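Local coordinates for oligopeptide ABC transporter OppAIV (Borrelia burgdorferi B31, PDB 4GL8), which probably binds oligopeptides outside the cytoplasmic membrane and passes them to an ABC transporter for uptake, and holds a bound peptide in this crystal, at residues K373-T378 / E404-S409; S289-N294 / Y420-S425; G37-T42 / R214-K219. All blocks are in the same frame, centred on the assembly; numbering follows the deposited sequence.

Interaction 1 of 3, residues K373-T378 / E404-S409; sequences KVKYNT and ENEEWS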
# COMPACT_ATOMS: atom_id res chain seq x y z
N LYS A 373 3.69 12.95 21.25
CA LYS A 373 2.61 11.98 21.12
C LYS A 373 2.93 11.03 19.99
O LYS A 373 3.30 11.47 18.90
CB LYS A 373 1.24 12.64 20.86
N VAL A 374 2.80 9.73 20.26
CA VAL A 374 2.98 8.74 19.23
C VAL A 374 1.63 8.21 18.81
O VAL A 374 0.93 7.58 19.61
CB VAL A 374 3.88 7.56 19.69
CG1 VAL A 374 3.91 6.50 18.60
CG2 VAL A 374 5.29 8.05 19.97
N LYS A 375 1.26 8.47 17.56
CA LYS A 375 -0.03 8.02 17.02
C LYS A 375 0.11 6.67 16.34
O LYS A 375 1.16 6.35 15.75
CB LYS A 375 -0.61 9.03 16.03
CG LYS A 375 -1.30 10.23 16.68
CD LYS A 375 -1.93 11.16 15.64
CE LYS A 375 -2.61 12.35 16.28
NZ LYS A 375 -3.39 13.15 15.30
N TYR A 376 -0.94 5.88 16.40
CA TYR A 376 -0.99 4.60 15.66
C TYR A 376 -2.44 4.26 15.31
O TYR A 376 -3.39 4.80 15.92
CB TYR A 376 -0.34 3.48 16.44
CG TYR A 376 -1.06 3.15 17.70
CD1 TYR A 376 -0.82 3.86 18.88
CD2 TYR A 376 -2.01 2.14 17.72
CE1 TYR A 376 -1.52 3.57 20.05
CE2 TYR A 376 -2.70 1.84 18.86
CZ TYR A 376 -2.45 2.54 20.02
OH TYR A 376 -3.19 2.21 21.14
N ASN A 377 -2.64 3.39 14.32
CA ASN A 377 -4.00 3.04 13.92
C ASN A 377 -4.56 2.00 14.90
O ASN A 377 -3.85 1.10 15.31
CB ASN A 377 -4.03 2.51 12.50
CG ASN A 377 -3.05 1.39 12.29
OD1 ASN A 377 -1.87 1.57 12.52
ND2 ASN A 377 -3.55 0.23 11.89
N THR A 378 -5.82 2.15 15.29
CA THR A 378 -6.45 1.22 16.23
C THR A 378 -6.20 -0.18 15.70
O THR A 378 -6.55 -0.51 14.54
CB THR A 378 -7.96 1.47 16.34
OG1 THR A 378 -8.22 2.86 16.50
CG2 THR A 378 -8.62 0.66 17.52
N GLU A 404 -1.46 7.21 21.42
CA GLU A 404 -2.75 7.67 20.99
C GLU A 404 -3.21 6.91 19.75
O GLU A 404 -2.53 6.93 18.70
CB GLU A 404 -2.67 9.15 20.68
CG GLU A 404 -4.00 9.74 20.30
CD GLU A 404 -4.04 11.24 20.52
OE1 GLU A 404 -4.17 11.96 19.52
OE2 GLU A 404 -3.93 11.68 21.68
N ASN A 405 -4.35 6.23 19.86
CA ASN A 405 -4.91 5.52 18.71
C ASN A 405 -5.89 6.37 17.91
O ASN A 405 -6.58 7.24 18.45
CB ASN A 405 -5.58 4.22 19.15
CG ASN A 405 -6.87 4.47 19.87
OD1 ASN A 405 -6.87 4.97 20.97
ND2 ASN A 405 -7.99 4.16 19.22
N GLU A 406 -5.94 6.09 16.61
CA GLU A 406 -6.95 6.67 15.73
C GLU A 406 -7.58 5.58 14.86
O GLU A 406 -6.92 4.63 14.45
CB GLU A 406 -6.31 7.76 14.84
CG GLU A 406 -5.92 9.03 15.58
CD GLU A 406 -5.34 10.12 14.69
OE1 GLU A 406 -4.81 9.85 13.58
OE2 GLU A 406 -5.41 11.29 15.09
N GLU A 407 -8.87 5.73 14.61
CA GLU A 407 -9.57 4.88 13.68
C GLU A 407 -8.93 5.08 12.29
O GLU A 407 -8.43 6.16 11.97
CB GLU A 407 -11.06 5.25 13.64
CG GLU A 407 -11.97 4.25 12.93
CD GLU A 407 -12.06 4.42 11.40
OE1 GLU A 407 -11.90 5.56 10.88
OE2 GLU A 407 -12.30 3.40 10.70
N TRP A 408 -8.99 4.03 11.49
CA TRP A 408 -8.29 3.90 10.24
C TRP A 408 -8.39 5.14 9.34
O TRP A 408 -7.37 5.64 8.90
CB TRP A 408 -8.78 2.66 9.49
CG TRP A 408 -7.98 2.29 8.19
CD1 TRP A 408 -8.49 2.14 6.94
CD2 TRP A 408 -6.58 1.97 8.08
NE1 TRP A 408 -7.52 1.78 6.06
CE2 TRP A 408 -6.33 1.66 6.72
CE3 TRP A 408 -5.51 1.95 8.99
CZ2 TRP A 408 -5.06 1.33 6.25
CZ3 TRP A 408 -4.27 1.64 8.53
CH2 TRP A 408 -4.04 1.32 7.15
N SER A 409 -9.59 5.67 9.10
CA SER A 409 -9.76 6.87 8.27
C SER A 409 -9.09 8.08 8.84
O SER A 409 -8.51 8.86 8.11
CB SER A 409 -11.24 7.21 8.03
OG SER A 409 -11.80 6.30 7.10
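Strands 373-377 and 404-406 are the two parallel strands of a beta-alpha-beta unit, with Lys375 paired to Glu404, Tyr376 to Asn405 and Asn377 to Glu406. Tyr376 uses both ends of its backbone: its N donates to Glu404 O at 3.0 Å, and its O accepts from Glu406 N at 2.9 Å. On one face, the Lys375 chain, with CG anti to the carbonyl carbon (chi1 -80°) and extended beyond it, slants across to the next strand, where NZ forms a salt bridge with Glu406 OE2 at 2.8 Å, arriving 38° out of the carboxylate plane. NZ also bonds to Asn419 O, and Ser414 OG to Glu406 OE1. On the other face, Asn405 CB makes an off-centre CH-pi contact, 4.1 Å from the Tyr376 ring centroid. Asn405 ND2 donates to Thr378 OG1 at 3.0 Å, with the oxygen almost exactly in the amide plane. Back on the Lys375 face, Asn377 runs beside Trp408 with CB at the indole edge; its OD1 bonds to Arg424 and its ND2 to the bound peptide's backbone. Helix 380-397, which connects the two strands, packs against Tyr376, and strand 372-377 lies between 401-406 and 422-428.

Interaction 2 of 3, residues S289-N294 / Y420-S425; sequences SFYSLN and YEIIRS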
# COMPACT_ATOMS: atom_id res chain seq x y z
N SER A 289 7.67 -1.77 7.95
CA SER A 289 7.25 -1.05 9.15
C SER A 289 8.31 0.02 9.49
O SER A 289 9.50 -0.27 9.56
CB SER A 289 7.04 -2.01 10.32
OG SER A 289 7.00 -1.32 11.58
N PHE A 290 7.87 1.26 9.61
CA PHE A 290 8.72 2.35 10.08
C PHE A 290 7.87 3.36 10.85
O PHE A 290 6.67 3.37 10.72
CB PHE A 290 9.52 3.00 8.95
CG PHE A 290 8.69 3.65 7.85
CD1 PHE A 290 8.23 4.94 7.98
CD2 PHE A 290 8.45 2.97 6.66
CE1 PHE A 290 7.50 5.55 6.96
CE2 PHE A 290 7.73 3.56 5.62
CZ PHE A 290 7.24 4.87 5.78
N TYR A 291 8.50 4.17 11.70
CA TYR A 291 7.79 5.26 12.38
C TYR A 291 8.18 6.57 11.71
O TYR A 291 9.36 6.89 11.62
CB TYR A 291 8.16 5.27 13.89
CG TYR A 291 7.25 4.41 14.75
CD1 TYR A 291 6.70 3.22 14.28
CD2 TYR A 291 6.93 4.80 16.04
CE1 TYR A 291 5.84 2.47 15.08
CE2 TYR A 291 6.10 4.05 16.85
CZ TYR A 291 5.54 2.89 16.36
OH TYR A 291 4.70 2.17 17.20
N SER A 292 7.19 7.31 11.21
CA SER A 292 7.44 8.62 10.62
C SER A 292 7.58 9.69 11.70
O SER A 292 7.04 9.55 12.82
CB SER A 292 6.29 9.04 9.73
OG SER A 292 6.00 8.11 8.72
N LEU A 293 8.28 10.76 11.31
CA LEU A 293 8.68 11.84 12.19
C LEU A 293 8.35 13.15 11.49
O LEU A 293 8.77 13.36 10.36
CB LEU A 293 10.17 11.77 12.52
CG LEU A 293 10.64 10.43 13.09
CD1 LEU A 293 12.15 10.34 13.10
CD2 LEU A 293 10.11 10.14 14.48
N ASN A 294 7.57 14.00 12.13
CA ASN A 294 7.19 15.28 11.58
C ASN A 294 8.36 16.24 11.73
O ASN A 294 8.67 16.69 12.84
CB ASN A 294 5.92 15.80 12.25
CG ASN A 294 5.33 17.00 11.49
OD1 ASN A 294 6.05 17.83 10.94
ND2 ASN A 294 4.01 17.10 11.48
N TYR A 420 0.49 15.04 13.18
CA TYR A 420 1.15 14.13 14.08
C TYR A 420 2.52 14.67 14.45
O TYR A 420 3.02 15.63 13.85
CB TYR A 420 1.29 12.74 13.46
CG TYR A 420 2.19 12.62 12.24
CD1 TYR A 420 3.60 12.49 12.37
CD2 TYR A 420 1.66 12.63 10.96
CE1 TYR A 420 4.41 12.37 11.24
CE2 TYR A 420 2.46 12.53 9.83
CZ TYR A 420 3.83 12.38 9.98
OH TYR A 420 4.60 12.25 8.86
N GLU A 421 3.10 14.04 15.46
CA GLU A 421 4.43 14.34 15.93
C GLU A 421 5.28 13.12 15.56
O GLU A 421 6.14 13.22 14.70
CB GLU A 421 4.37 14.65 17.43
CG GLU A 421 3.55 15.93 17.72
CD GLU A 421 3.52 16.36 19.19
OE1 GLU A 421 3.64 15.50 20.07
OE2 GLU A 421 3.35 17.55 19.47
N ILE A 422 5.00 11.99 16.19
CA ILE A 422 5.51 10.68 15.74
C ILE A 422 4.28 9.82 15.37
O ILE A 422 3.25 9.85 16.06
CB ILE A 422 6.34 10.01 16.86
CG1 ILE A 422 7.53 10.89 17.22
CG2 ILE A 422 6.82 8.62 16.45
CD1 ILE A 422 8.35 10.36 18.37
N ILE A 423 4.35 9.06 14.30
CA ILE A 423 3.23 8.22 13.94
C ILE A 423 3.71 6.90 13.36
O ILE A 423 4.56 6.86 12.45
CB ILE A 423 2.29 8.95 12.95
CG1 ILE A 423 0.96 8.22 12.80
CG2 ILE A 423 2.96 9.15 11.58
CD1 ILE A 423 -0.11 9.11 12.21
N ARG A 424 3.18 5.80 13.92
CA ARG A 424 3.41 4.49 13.33
C ARG A 424 3.06 4.52 11.87
O ARG A 424 2.04 5.05 11.47
CB ARG A 424 2.60 3.39 14.05
CG ARG A 424 2.68 2.05 13.36
CD ARG A 424 1.52 1.77 12.43
NE ARG A 424 1.98 0.97 11.31
CZ ARG A 424 1.20 0.50 10.34
NH1 ARG A 424 -0.12 0.73 10.32
NH2 ARG A 424 1.76 -0.20 9.36
N SER A 425 3.91 3.92 11.06
CA SER A 425 3.79 4.12 9.63
C SER A 425 4.29 2.87 8.92
O SER A 425 4.27 1.79 9.49
CB SER A 425 4.58 5.40 9.29
OG SER A 425 4.42 5.79 7.96
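Tyr291 and Arg424 meet because of how each leaves its strand. Tyr291 has CG anti to its carbonyl carbon (chi1 -89°), which lays the ring across the neighbouring strand, while Arg424 has CG anti to its own N (chi1 173°) and then bends at chi2 and chi3, carrying the guanidinium away from the ring. What the tyrosine face receives is therefore the root of the arginine: Arg424 CA lies 3.8 Å from the Tyr291 ring centroid, a CH-pi contact, with CB close to CE1. Ile422 comes up to the same ring through CG2, 3.8 Å from Tyr291 CD2, and its CG1 runs alongside Leu293, 3.8 Å from CD2 of that leucine.

On the opposite face, Ile423 sets CG2 over the centre of the Tyr420 ring and also against Ser292 CB. Ser292 OG is held by Ser449 O and Tyr420 OH by Tyr451 N. The backbones zip together at Ser292 and Ile423: Ser292 N donates to Ile423 O at 2.9 Å, and Ile423 N returns a bond to Ser292 O at 3.1 Å. Beyond the strand, Asn294 N reaches Glu421 O at 3.0 Å. Asn294 ND2 donates to Tyr420 O, also at 3.0 Å, while Asn294 OD1 accepts from Lys296 N, two residues on.

The guanidinium of Arg424 bonds to the bound peptide's backbone and to Asn377 OD1. The strands follow one another as 401-406, 372-377, 422-428, 287-293, 492-504, with 287-293 alone running against the others, consistent with the type II periplasmic binding protein topology.

Interaction 3 of 3, residues G37-T42 / R214-K219; sequences GSEPAT and RVLNEK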
# COMPACT_ATOMS: atom_id res chain seq x y z
N GLY A 37 -9.74 -6.26 8.89
CA GLY A 37 -9.11 -5.56 10.01
C GLY A 37 -9.45 -4.09 10.23
O GLY A 37 -9.06 -3.53 11.26
N SER A 38 -10.15 -3.45 9.30
CA SER A 38 -10.53 -2.06 9.46
C SER A 38 -11.52 -1.66 8.38
O SER A 38 -11.57 -2.27 7.31
CB SER A 38 -9.28 -1.16 9.38
OG SER A 38 -8.62 -1.06 10.63
N GLU A 39 -12.31 -0.64 8.69
CA GLU A 39 -13.31 -0.08 7.80
C GLU A 39 -12.56 0.73 6.76
O GLU A 39 -11.75 1.58 7.11
CB GLU A 39 -14.27 0.82 8.59
CG GLU A 39 -15.18 1.75 7.76
CD GLU A 39 -16.47 1.11 7.27
OE1 GLU A 39 -16.60 -0.12 7.36
OE2 GLU A 39 -17.38 1.85 6.82
N PRO A 40 -12.84 0.48 5.47
CA PRO A 40 -12.22 1.29 4.42
C PRO A 40 -12.74 2.72 4.49
O PRO A 40 -13.85 2.96 4.96
CB PRO A 40 -12.69 0.63 3.13
CG PRO A 40 -14.00 0.04 3.48
CD PRO A 40 -13.80 -0.48 4.90
N ALA A 41 -11.91 3.65 4.00
CA ALA A 41 -12.19 5.09 4.01
C ALA A 41 -12.87 5.49 2.73
O ALA A 41 -13.55 6.48 2.69
CB ALA A 41 -10.89 5.89 4.15
N THR A 42 -12.68 4.73 1.66
CA THR A 42 -13.26 5.03 0.37
C THR A 42 -13.16 3.78 -0.47
O THR A 42 -12.18 3.04 -0.37
CB THR A 42 -12.53 6.23 -0.34
OG1 THR A 42 -12.81 6.22 -1.74
CG2 THR A 42 -11.01 6.14 -0.21
N ARG A 214 -23.82 -2.47 2.31
CA ARG A 214 -22.82 -2.02 3.23
C ARG A 214 -23.46 -1.53 4.50
O ARG A 214 -24.40 -0.72 4.46
CB ARG A 214 -22.11 -0.84 2.60
CG ARG A 214 -20.66 -0.79 2.91
CD ARG A 214 -20.01 0.40 2.26
NE ARG A 214 -19.03 0.91 3.19
CZ ARG A 214 -18.18 1.87 2.92
NH1 ARG A 214 -18.18 2.44 1.72
NH2 ARG A 214 -17.34 2.27 3.85
N VAL A 215 -22.97 -2.01 5.64
CA VAL A 215 -23.33 -1.39 6.92
C VAL A 215 -22.08 -0.68 7.48
O VAL A 215 -21.07 -1.32 7.74
CB VAL A 215 -23.88 -2.44 7.88
CG1 VAL A 215 -24.40 -1.77 9.15
CG2 VAL A 215 -24.99 -3.23 7.19
N LEU A 216 -22.16 0.63 7.63
CA LEU A 216 -21.00 1.41 8.07
C LEU A 216 -20.41 0.87 9.39
O LEU A 216 -21.13 0.59 10.35
CB LEU A 216 -21.32 2.91 8.20
CG LEU A 216 -21.66 3.68 6.90
CD1 LEU A 216 -21.59 5.18 7.14
CD2 LEU A 216 -20.76 3.31 5.72
N ASN A 217 -19.09 0.70 9.38
CA ASN A 217 -18.30 0.19 10.51
C ASN A 217 -18.60 -1.24 10.89
O ASN A 217 -18.27 -1.66 11.98
CB ASN A 217 -18.41 1.10 11.73
CG ASN A 217 -17.92 2.50 11.44
OD1 ASN A 217 -16.88 2.69 10.80
ND2 ASN A 217 -18.65 3.49 11.91
N GLU A 218 -19.15 -2.00 9.96
CA GLU A 218 -19.59 -3.34 10.25
C GLU A 218 -19.30 -4.33 9.12
O GLU A 218 -18.64 -5.33 9.32
CB GLU A 218 -21.08 -3.29 10.58
CG GLU A 218 -21.54 -4.41 11.50
CD GLU A 218 -23.05 -4.58 11.48
OE1 GLU A 218 -23.75 -3.61 11.89
OE2 GLU A 218 -23.53 -5.67 11.05
N LYS A 219 -19.81 -4.04 7.92
CA LYS A 219 -19.79 -5.02 6.82
C LYS A 219 -19.72 -4.38 5.44
O LYS A 219 -20.34 -3.37 5.18
CB LYS A 219 -21.09 -5.83 6.83
CG LYS A 219 -21.03 -7.14 7.59
CD LYS A 219 -22.29 -7.97 7.32
CE LYS A 219 -23.52 -7.42 8.05
NZ LYS A 219 -24.68 -7.28 7.13
O HOH W 1 -18.70 -0.97 5.84
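Glu39 reaches from its loop into the turn of a hairpin, and its side chain can be followed outward to Arg214 and Asn217. CB and CG pass the amide of Asn217, whose OD1 lies 3.6 Å from Glu39 CG; the two side chains cross at about a right angle. A bend at the next bond (chi2 86°) turns the carboxylate over the hairpin backbone, bringing Glu39 CD to 3.4 Å from Asn217 N. OE2 then takes the main load. Arg214 NH2 donates to Glu39 OE2 at 3.0 Å as part of a salt bridge, with the oxygen near the guanidinium plane but the nitrogen 65° out of the carboxylate plane, so the two flat groups do not meet in a flat pair. Asn217 N adds a weak bond to Glu39 OE2 at 3.3 Å, and Leu216 CD2 flanks the same oxygen. A water oxygen lies 2.7 Å from Glu39 OE1. The same water accepts a long bond from Arg214 NE at 3.3 Å.

The receiving hairpin links strands 209-215 and 219-224 and contains a classic beta bulge, in which Glu218 and Lys219 both face Val215. Glu39 also packs against Val243 and Glu407. With a guanidinium, a backbone N-H and a water gathered round it, the buried carboxylate is probably kept ionised. Its charge is probably balanced by Arg214, tying the loop after strand 31-35 to the hairpin turn.

In the fold
Interactions 1 and 2 are neighbours, their centres 11 Å apart, joined where strands 372-377 and 422-428 lie side by side and Lys375 O probably accepts from Arg424 N. Along the chain interaction 1 is nested inside the loop that interaction 2 closes; interaction 3 closes before either opens. Interaction 3 is centred 17 Å from interaction 1 but touches it, since the 37-42 loop packs on the start of helix 408-417, with Trp408 against Ser38 and Glu39. Its centre lies 24 Å from that of interaction 2, without contact. Interactions 1 and 2 thus build the strand framework presenting Asn377 and Arg424 to the bound peptide, and interaction 3 fastens the adjoining loop to the hairpin between strands 209-215 and 219-224.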